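Local coordinates for uncharacterized protein (Bacillus subtilis, PDB 5DQV) that acts as a metal-dependent nucleotide pyrophosphohydrolase of the HD-domain type, probably hydrolysing nucleoside triphosphates to the monophosphate and pyrophosphate, at residues L54-T59 against K93-R98; R142-A147 against L193-Q198; Q198-K201 against I206-K209. All coordinates share one frame; numbering follows the deposited sequence. Where two conformers were deposited one is given.

In the fold
The fold is all helix. Contact 1 comes first along the chain and joins helix 54-63 to helix 93-106; both helices belong to the HD domain. Contacts 2 and 3 follow, on the opposite side of the chain's centre. Contact 2 pairs helix 136-150 with helix 179-202. Contact 3 starts where contact 2 ends, at the shared Q198, and folds the C-terminal tail onto helix 179-202. The centres of contacts 2 and 3 lie about 12 Å apart; that of contact 1 lies about 34 Å and 45 Å from them. Both late contacts touch the second subunit, but contact 1 does not. From helix 136-150 onward the chain thus contributes to the subunit interface.

Contact 1: L54-T59 against K93-R98; sequences LFIVET and KEDADR
I56 meets D95 and R98 where helix 54-63 crosses helix 93-106. The axes of the two short segments approach to 10.2 Å and cross at -50°. I56 is the most covered residue of the contact, and it divides its side chain between the two partners. Its CG1 stands beside the backbone N (chi1 -65°), and from there the ethyl branch reaches the second helix. The end of that branch, CD1, lies 3.5 Å from D95 OD1 and 3.7 Å from D95 CB. One bond nearer the backbone, CG1 sits over the centre of one face of the R98 guanidinium, 3.6 Å from R98 CZ. This holds for one of the two conformers modelled for R98. The side chains of I56 and R98 cross at about a right angle, and a bend at chi3 of R98 turns its flat group across the isoleucine. R98 NH2 makes a salt bridge to E122 on helix 121-132. The F55 ring adds a looser contact, with D95 OD2 near its plane at the ring edge, 4.4 Å from CD2. Cut back to an alanine, I56 would probably no longer cover the guanidinium face or D95, leaving a gap between the helices. The setting is packing between two helices of the HD domain. No hydrogen bond or salt bridge joins the two segments. Cohesion here therefore rests on van der Waals contact between a hydrocarbon branch and the surfaces of charged groups, while in this conformer the charge of R98 is probably balanced by E122 on a third helix.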
loop_
_atom_site.group_PDB
_atom_site.type_symbol
_atom_site.label_atom_id
_atom_site.label_comp_id
_atom_site.label_asym_id
_atom_site.label_seq_id
_atom_site.Cartn_x
_atom_site.Cartn_y
_atom_site.Cartn_z
ATOM N N LEU A 54 19.931 16.584 21.171
ATOM C CA LEU A 54 18.506 16.210 20.945
ATOM C C LEU A 54 17.641 17.366 20.395
ATOM O O LEU A 54 16.683 17.142 19.620
ATOM C CB LEU A 54 17.871 15.662 22.231
ATOM C CG LEU A 54 18.436 14.372 22.803
ATOM C CD1 LEU A 54 17.603 13.833 24.000
ATOM C CD2 LEU A 54 18.614 13.270 21.703
ATOM N N PHE A 55 17.972 18.594 20.793
ATOM C CA PHE A 55 17.207 19.718 20.306
ATOM C C PHE A 55 17.434 19.894 18.818
ATOM O O PHE A 55 16.484 20.134 18.053
ATOM C CB PHE A 55 17.534 21.003 21.080
ATOM C CG PHE A 55 16.726 22.189 20.631
ATOM C CD1 PHE A 55 15.354 22.201 20.814
ATOM C CD2 PHE A 55 17.333 23.267 20.015
ATOM C CE1 PHE A 55 14.598 23.255 20.403
ATOM C CE2 PHE A 55 16.608 24.325 19.600
ATOM C CZ PHE A 55 15.212 24.334 19.810
ATOM N N ILE A 56 18.687 19.744 18.384
ATOM C CA ILE A 56 18.980 19.924 16.971
ATOM C C ILE A 56 18.349 18.768 16.205
ATOM O O ILE A 56 17.782 18.959 15.123
ATOM C CB ILE A 56 20.516 20.025 16.676
ATOM C CG1 ILE A 56 21.152 21.276 17.314
ATOM C CG2 ILE A 56 20.770 19.996 15.199
ATOM C CD1 ILE A 56 20.456 22.627 16.904
ATOM N N VAL A 57 18.437 17.568 16.751
ATOM C CA VAL A 57 17.881 16.406 16.068
ATOM C C VAL A 57 16.373 16.576 15.873
ATOM O O VAL A 57 15.846 16.375 14.759
ATOM C CB VAL A 57 18.147 15.121 16.842
ATOM C CG1 VAL A 57 17.189 14.013 16.346
ATOM C CG2 VAL A 57 19.627 14.694 16.696
ATOM N N GLU A 58 15.682 16.986 16.946
ATOM C CA GLU A 58 14.224 17.109 16.851
ATOM C C GLU A 58 13.802 18.217 15.884
ATOM O O GLU A 58 12.864 18.028 15.110
ATOM C CB GLU A 58 13.614 17.338 18.202
ATOM C CG GLU A 58 12.134 17.220 18.203
ATOM C CD GLU A 58 11.548 17.393 19.562
ATOM O OE1 GLU A 58 12.290 17.643 20.562
ATOM O OE2 GLU A 58 10.315 17.357 19.610
ATOM N N THR A 59 14.439 19.372 15.982
ATOM C CA THR A 59 14.186 20.491 15.098
ATOM C C THR A 59 14.439 20.173 13.646
ATOM O O THR A 59 13.549 20.393 12.805
ATOM C CB THR A 59 14.950 21.757 15.522
ATOM O OG1 THR A 59 14.594 22.074 16.866
ATOM C CG2 THR A 59 14.583 22.909 14.604
ATOM N N LYS A 93 21.119 31.776 16.423
ATOM C CA LYS A 93 21.684 31.767 15.068
ATOM C C LYS A 93 22.486 30.508 14.815
ATOM O O LYS A 93 22.420 29.934 13.734
ATOM C CB LYS A 93 22.611 32.981 14.855
ATOM C CG LYS A 93 23.513 32.894 13.580
ATOM C CD LYS A 93 24.498 34.069 13.440
ATOM C CE LYS A 93 25.467 33.839 12.258
ATOM N NZ LYS A 93 24.850 32.989 11.199
ATOM N N GLU A 94 23.240 30.080 15.808
ATOM C CA GLU A 94 24.152 28.961 15.605
ATOM C C GLU A 94 23.384 27.652 15.417
ATOM O O GLU A 94 23.726 26.857 14.535
ATOM C CB GLU A 94 25.171 28.848 16.748
ATOM C CG GLU A 94 25.964 30.146 16.988
ATOM C CD GLU A 94 26.911 30.500 15.849
ATOM O OE1 GLU A 94 26.434 30.912 14.760
ATOM O OE2 GLU A 94 28.144 30.380 16.052
ATOM N N ASP A 95 22.369 27.447 16.252
ATOM C CA ASP A 95 21.496 26.297 16.158
ATOM C C ASP A 95 20.718 26.292 14.877
ATOM O O ASP A 95 20.576 25.241 14.226
ATOM C CB ASP A 95 20.528 26.275 17.338
ATOM C CG ASP A 95 21.207 25.819 18.608
ATOM O OD1 ASP A 95 22.286 25.194 18.536
ATOM O OD2 ASP A 95 20.659 26.093 19.648
ATOM N N ALA A 96 20.224 27.462 14.503
ATOM C CA ALA A 96 19.512 27.594 13.262
ATOM C C ALA A 96 20.401 27.267 12.034
ATOM O O ALA A 96 19.991 26.548 11.119
ATOM C CB ALA A 96 18.885 29.008 13.180
ATOM N N ASP A 97 21.648 27.721 12.052
ATOM C CA ASP A 97 22.593 27.399 10.983
ATOM C C ASP A 97 22.827 25.865 10.899
ATOM O O ASP A 97 22.898 25.296 9.780
ATOM C CB ASP A 97 23.962 28.099 11.246
ATOM C CG ASP A 97 23.992 29.538 10.813
ATOM O OD1 ASP A 97 23.030 29.994 10.188
ATOM O OD2 ASP A 97 24.996 30.236 11.098
ATOM N N ARG A 98 22.966 25.205 12.067
ATOM C CA ARG A 98 23.202 23.759 12.132
ATOM C C ARG A 98 22.027 23.026 11.490
ATOM O O ARG A 98 22.215 22.066 10.756
ATOM C CB ARG A 98 23.365 23.264 13.591
ATOM C CG ARG A 98 24.695 23.557 14.262
ATOM C CD ARG A 98 24.711 23.170 15.764
ATOM N NE ARG A 98 24.797 21.723 16.001
ATOM C CZ ARG A 98 24.752 21.142 17.206
ATOM N NH1 ARG A 98 24.654 21.871 18.321
ATOM N NH2 ARG A 98 24.840 19.814 17.306
#

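Contact 2: R142-A147 against L193-Q198; sequences RAFMFA and LQYIRQ
F144 and Y195 form an aromatic pair between helix 136-150 and helix 179-202, on the face that packs against the second subunit. Both residues are buried. Their side chains come from opposite directions and meet through their outer atoms. F144 CE2 is 3.3 Å from Y195 OH and 3.7 Å from Y195 CE1. The rings meet at a slant, with their planes 52° apart and their centroids separated by 5.9 Å. Y195 CG is anti to the backbone N (chi1 -178°), which carries the phenol toward F144. F144 CG stands beside its own backbone N (chi1 -71°), and this aims the ring at Y195. No hydrogen bond links the two segments. The phenol OH is instead hydrogen-bonded to the carbonyl oxygen of A137 of the second subunit, which gives this buried polar atom a partner and helps to fix the ring, while A141 of the second subunit packs on both F144 and Y195. Helix 161-169 supports the pair from within the chain: the F165 ring meets that of F144, and A161 also touches F144. Two residues before F144, R142 reaches helix 33-50 and touches H35, a nickel ligand.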
loop_
_atom_site.group_PDB
_atom_site.type_symbol
_atom_site.label_atom_id
_atom_site.label_comp_id
_atom_site.label_asym_id
_atom_site.label_seq_id
_atom_site.Cartn_x
_atom_site.Cartn_y
_atom_site.Cartn_z
ATOM N N ARG A 142 3.736 2.657 2.973
ATOM C CA ARG A 142 4.057 3.882 2.257
ATOM C C ARG A 142 4.327 3.609 0.780
ATOM O O ARG A 142 3.914 4.388 -0.077
ATOM C CB ARG A 142 5.216 4.601 2.928
ATOM C CG ARG A 142 4.857 5.231 4.238
ATOM C CD ARG A 142 6.077 5.896 4.853
ATOM N NE ARG A 142 6.382 7.107 4.098
ATOM C CZ ARG A 142 7.584 7.661 3.947
ATOM N NH1 ARG A 142 8.685 7.149 4.503
ATOM N NH2 ARG A 142 7.676 8.757 3.225
ATOM N N ALA A 143 4.980 2.492 0.492
ATOM C CA ALA A 143 5.316 2.138 -0.905
ATOM C C ALA A 143 4.047 1.945 -1.720
ATOM O O ALA A 143 3.928 2.432 -2.850
ATOM C CB ALA A 143 6.148 0.877 -0.952
ATOM N N PHE A 144 3.096 1.216 -1.140
ATOM C CA PHE A 144 1.857 0.945 -1.839
ATOM C C PHE A 144 0.977 2.190 -1.942
ATOM O O PHE A 144 0.330 2.415 -2.973
ATOM C CB PHE A 144 1.144 -0.246 -1.221
ATOM C CG PHE A 144 1.843 -1.565 -1.490
ATOM C CD1 PHE A 144 2.027 -2.014 -2.800
ATOM C CD2 PHE A 144 2.328 -2.319 -0.472
ATOM C CE1 PHE A 144 2.729 -3.201 -3.063
ATOM C CE2 PHE A 144 3.013 -3.550 -0.736
ATOM C CZ PHE A 144 3.183 -3.976 -2.008
ATOM N N MET A 145 0.955 3.020 -0.897
ATOM C CA MET A 145 0.245 4.325 -0.984
ATOM C C MET A 145 0.788 5.210 -2.137
ATOM O O MET A 145 0.030 5.735 -2.944
ATOM C CB MET A 145 0.380 5.065 0.345
ATOM C CG MET A 145 -0.170 6.546 0.406
ATOM S SD MET A 145 0.344 7.335 1.995
ATOM C CE MET A 145 0.271 5.850 3.077
ATOM N N PHE A 146 2.107 5.331 -2.204
ATOM C CA PHE A 146 2.771 6.081 -3.268
ATOM C C PHE A 146 2.397 5.558 -4.647
ATOM O O PHE A 146 2.039 6.342 -5.562
ATOM C CB PHE A 146 4.292 6.030 -3.059
ATOM C CG PHE A 146 5.062 6.899 -4.019
ATOM C CD1 PHE A 146 5.309 8.242 -3.721
ATOM C CD2 PHE A 146 5.540 6.381 -5.220
ATOM C CE1 PHE A 146 6.024 9.057 -4.612
ATOM C CE2 PHE A 146 6.257 7.194 -6.114
ATOM C CZ PHE A 146 6.494 8.525 -5.808
ATOM N N ALA A 147 2.428 4.231 -4.808
ATOM C CA ALA A 147 2.048 3.606 -6.090
ATOM C C ALA A 147 0.620 3.962 -6.494
ATOM O O ALA A 147 0.310 4.207 -7.687
ATOM C CB ALA A 147 2.222 2.072 -6.016
ATOM N N LEU A 193 11.338 -8.440 4.157
ATOM C CA LEU A 193 11.669 -9.677 3.461
ATOM C C LEU A 193 10.574 -10.750 3.651
ATOM O O LEU A 193 10.207 -11.424 2.699
ATOM C CB LEU A 193 13.012 -10.205 3.897
ATOM C CG LEU A 193 14.234 -9.454 3.321
ATOM C CD1 LEU A 193 15.555 -9.967 3.922
ATOM C CD2 LEU A 193 14.265 -9.616 1.789
ATOM N N GLN A 194 10.030 -10.879 4.864
ATOM C CA GLN A 194 8.890 -11.773 5.068
ATOM C C GLN A 194 7.662 -11.408 4.231
ATOM O O GLN A 194 6.967 -12.301 3.696
ATOM C CB GLN A 194 8.602 -11.932 6.571
ATOM C CG GLN A 194 9.765 -12.638 7.301
ATOM C CD GLN A 194 10.141 -14.045 6.683
ATOM O OE1 GLN A 194 9.272 -14.911 6.502
ATOM N NE2 GLN A 194 11.448 -14.228 6.318
ATOM N N TYR A 195 7.427 -10.106 4.064
ATOM C CA TYR A 195 6.289 -9.577 3.287
ATOM C C TYR A 195 6.449 -9.953 1.800
ATOM O O TYR A 195 5.538 -10.483 1.162
ATOM C CB TYR A 195 6.149 -8.057 3.480
ATOM C CG TYR A 195 4.964 -7.553 2.721
ATOM C CD1 TYR A 195 5.096 -7.237 1.383
ATOM C CD2 TYR A 195 3.713 -7.492 3.290
ATOM C CE1 TYR A 195 4.020 -6.818 0.651
ATOM C CE2 TYR A 195 2.616 -7.090 2.547
ATOM C CZ TYR A 195 2.812 -6.765 1.204
ATOM O OH TYR A 195 1.788 -6.365 0.373
ATOM N N ILE A 196 7.650 -9.754 1.278
ATOM C CA ILE A 196 7.987 -10.184 -0.067
ATOM C C ILE A 196 7.784 -11.687 -0.268
ATOM O O ILE A 196 7.228 -12.124 -1.286
ATOM C CB ILE A 196 9.428 -9.768 -0.431
ATOM C CG1 ILE A 196 9.484 -8.251 -0.595
ATOM C CG2 ILE A 196 9.924 -10.483 -1.694
ATOM C CD1 ILE A 196 10.917 -7.725 -0.505
ATOM N N ARG A 197 8.255 -12.475 0.689
ATOM C CA ARG A 197 8.093 -13.912 0.613
ATOM C C ARG A 197 6.608 -14.264 0.511
ATOM O O ARG A 197 6.178 -15.142 -0.306
ATOM C CB ARG A 197 8.696 -14.499 1.889
ATOM C CG ARG A 197 8.559 -15.982 1.985
ATOM C CD ARG A 197 9.246 -16.459 3.211
ATOM N NE ARG A 197 9.019 -17.879 3.396
ATOM C CZ ARG A 197 8.911 -18.498 4.570
ATOM N NH1 ARG A 197 9.010 -17.840 5.731
ATOM N NH2 ARG A 197 8.736 -19.801 4.574
ATOM N N GLN A 198 5.814 -13.583 1.351
ATOM C CA GLN A 198 4.362 -13.806 1.338
ATOM C C GLN A 198 3.744 -13.449 -0.029
ATOM O O GLN A 198 2.915 -14.232 -0.568
ATOM C CB GLN A 198 3.682 -13.101 2.532
ATOM C CG GLN A 198 2.282 -13.642 2.815
ATOM C CD GLN A 198 2.295 -15.032 3.368
ATOM O OE1 GLN A 198 3.117 -15.375 4.208
ATOM N NE2 GLN A 198 1.432 -15.878 2.829
#

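Contact 3: Q198-K201 against I206-K209; sequences QLEK and IDAK
I206 and D207 turn back onto L199 and E200 at the end of helix 179-202. I206 is the most covered residue here. Its CD1 lies 3.9 Å from L199 CB, and its other branch, CG2, lies 3.7 Å from E200 CG. CG1 is anti to the backbone N (chi1 -167°) and carries CD1 to the leucine. CG2 occupies the place between N and the carbonyl carbon, facing the glutamate. The side chains of I206 and L199 meet at a slant, whereas E200 crosses I206 at about a right angle. Beyond its CG, E200 runs extended, and this brings its carboxylate to D207. E200 OE2 and D207 OD2 are only 2.6 Å apart, with the two carboxylate planes 70° from each other. Two acid groups at this spacing would probably raise each other's affinity for a proton. D207 OD1 is also near, 3.3 Å from E200 OE2, but these two acceptors are not bonded. The fold element is the C-terminal tail, which doubles back after the helix and lays an isoleucine against its last turn. The tail segment has no regular helix or strand. A weak bond from K209 N to I206 O, 3.5 Å, spans it. Farther out, Y162 of helix 161-169 links the two sides, with its hydroxyl hydrogen-bonded to D207 OD1 and its side chain touching L199, E200 and I206. F166 of the same helix packs on D207, while Y155 packs on I206 and K209. L199 faces the dimer partner as well, where A137 of the second subunit packs on it and on Q198.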
loop_
_atom_site.group_PDB
_atom_site.type_symbol
_atom_site.label_atom_id
_atom_site.label_comp_id
_atom_site.label_asym_id
_atom_site.label_seq_id
_atom_site.Cartn_x
_atom_site.Cartn_y
_atom_site.Cartn_z
ATOM N N GLN A 198 5.814 -13.583 1.351
ATOM C CA GLN A 198 4.362 -13.806 1.338
ATOM C C GLN A 198 3.744 -13.449 -0.029
ATOM O O GLN A 198 2.915 -14.232 -0.568
ATOM C CB GLN A 198 3.682 -13.101 2.532
ATOM C CG GLN A 198 2.282 -13.642 2.815
ATOM C CD GLN A 198 2.295 -15.032 3.368
ATOM O OE1 GLN A 198 3.117 -15.375 4.208
ATOM N NE2 GLN A 198 1.432 -15.878 2.829
ATOM N N LEU A 199 4.176 -12.339 -0.651
ATOM C CA LEU A 199 3.697 -11.981 -2.005
ATOM C C LEU A 199 4.115 -13.040 -3.012
ATOM O O LEU A 199 3.314 -13.427 -3.887
ATOM C CB LEU A 199 4.201 -10.609 -2.502
ATOM C CG LEU A 199 3.566 -9.331 -2.011
ATOM C CD1 LEU A 199 4.256 -8.146 -2.655
ATOM C CD2 LEU A 199 2.052 -9.354 -2.309
ATOM N N GLU A 200 5.347 -13.522 -2.885
ATOM C CA GLU A 200 5.881 -14.524 -3.833
ATOM C C GLU A 200 5.061 -15.809 -3.739
ATOM O O GLU A 200 4.794 -16.460 -4.763
ATOM C CB GLU A 200 7.364 -14.813 -3.596
ATOM C CG GLU A 200 8.235 -13.763 -4.262
ATOM C CD GLU A 200 9.706 -13.928 -3.975
ATOM O OE1 GLU A 200 10.064 -14.262 -2.831
ATOM O OE2 GLU A 200 10.512 -13.720 -4.904
ATOM N N LYS A 201 4.638 -16.134 -2.516
ATOM C CA LYS A 201 3.860 -17.346 -2.254
ATOM C C LYS A 201 2.459 -17.212 -2.816
ATOM O O LYS A 201 1.992 -18.099 -3.554
ATOM C CB LYS A 201 3.825 -17.599 -0.753
ATOM C CG LYS A 201 3.184 -18.853 -0.273
ATOM C CD LYS A 201 3.441 -18.926 1.223
ATOM N N ILE A 206 5.127 -13.795 -9.632
ATOM C CA ILE A 206 5.197 -12.340 -9.404
ATOM C C ILE A 206 6.532 -11.702 -9.873
ATOM O O ILE A 206 6.520 -10.599 -10.416
ATOM C CB ILE A 206 4.917 -11.936 -7.936
ATOM C CG1 ILE A 206 4.683 -10.417 -7.815
ATOM C CG2 ILE A 206 6.084 -12.374 -6.968
ATOM C CD1 ILE A 206 4.286 -9.903 -6.384
ATOM N N ASP A 207 7.670 -12.366 -9.662
ATOM C CA ASP A 207 8.963 -11.762 -10.065
ATOM C C ASP A 207 9.176 -11.542 -11.567
ATOM O O ASP A 207 10.020 -10.736 -11.954
ATOM C CB ASP A 207 10.124 -12.593 -9.503
ATOM C CG ASP A 207 10.138 -12.584 -8.006
ATOM O OD1 ASP A 207 10.555 -11.573 -7.446
ATOM O OD2 ASP A 207 9.673 -13.554 -7.398
ATOM N N ALA A 208 8.474 -12.301 -12.394
ATOM C CA ALA A 208 8.610 -12.232 -13.862
ATOM C C ALA A 208 7.422 -11.536 -14.499
ATOM O O ALA A 208 7.483 -11.139 -15.654
ATOM C CB ALA A 208 8.719 -13.642 -14.464
ATOM N N LYS A 209 6.329 -11.424 -13.762
ATOM C CA LYS A 209 5.084 -10.877 -14.320
ATOM C C LYS A 209 5.298 -9.475 -14.938
ATOM O O LYS A 209 6.079 -8.666 -14.423
ATOM C CB LYS A 209 3.978 -10.876 -13.271
ATOM C CG LYS A 209 3.120 -12.161 -13.274
ATOM C CD LYS A 209 1.893 -12.038 -12.373
ATOM C CE LYS A 209 1.273 -13.413 -12.033
ATOM N NZ LYS A 209 0.972 -14.224 -13.269
#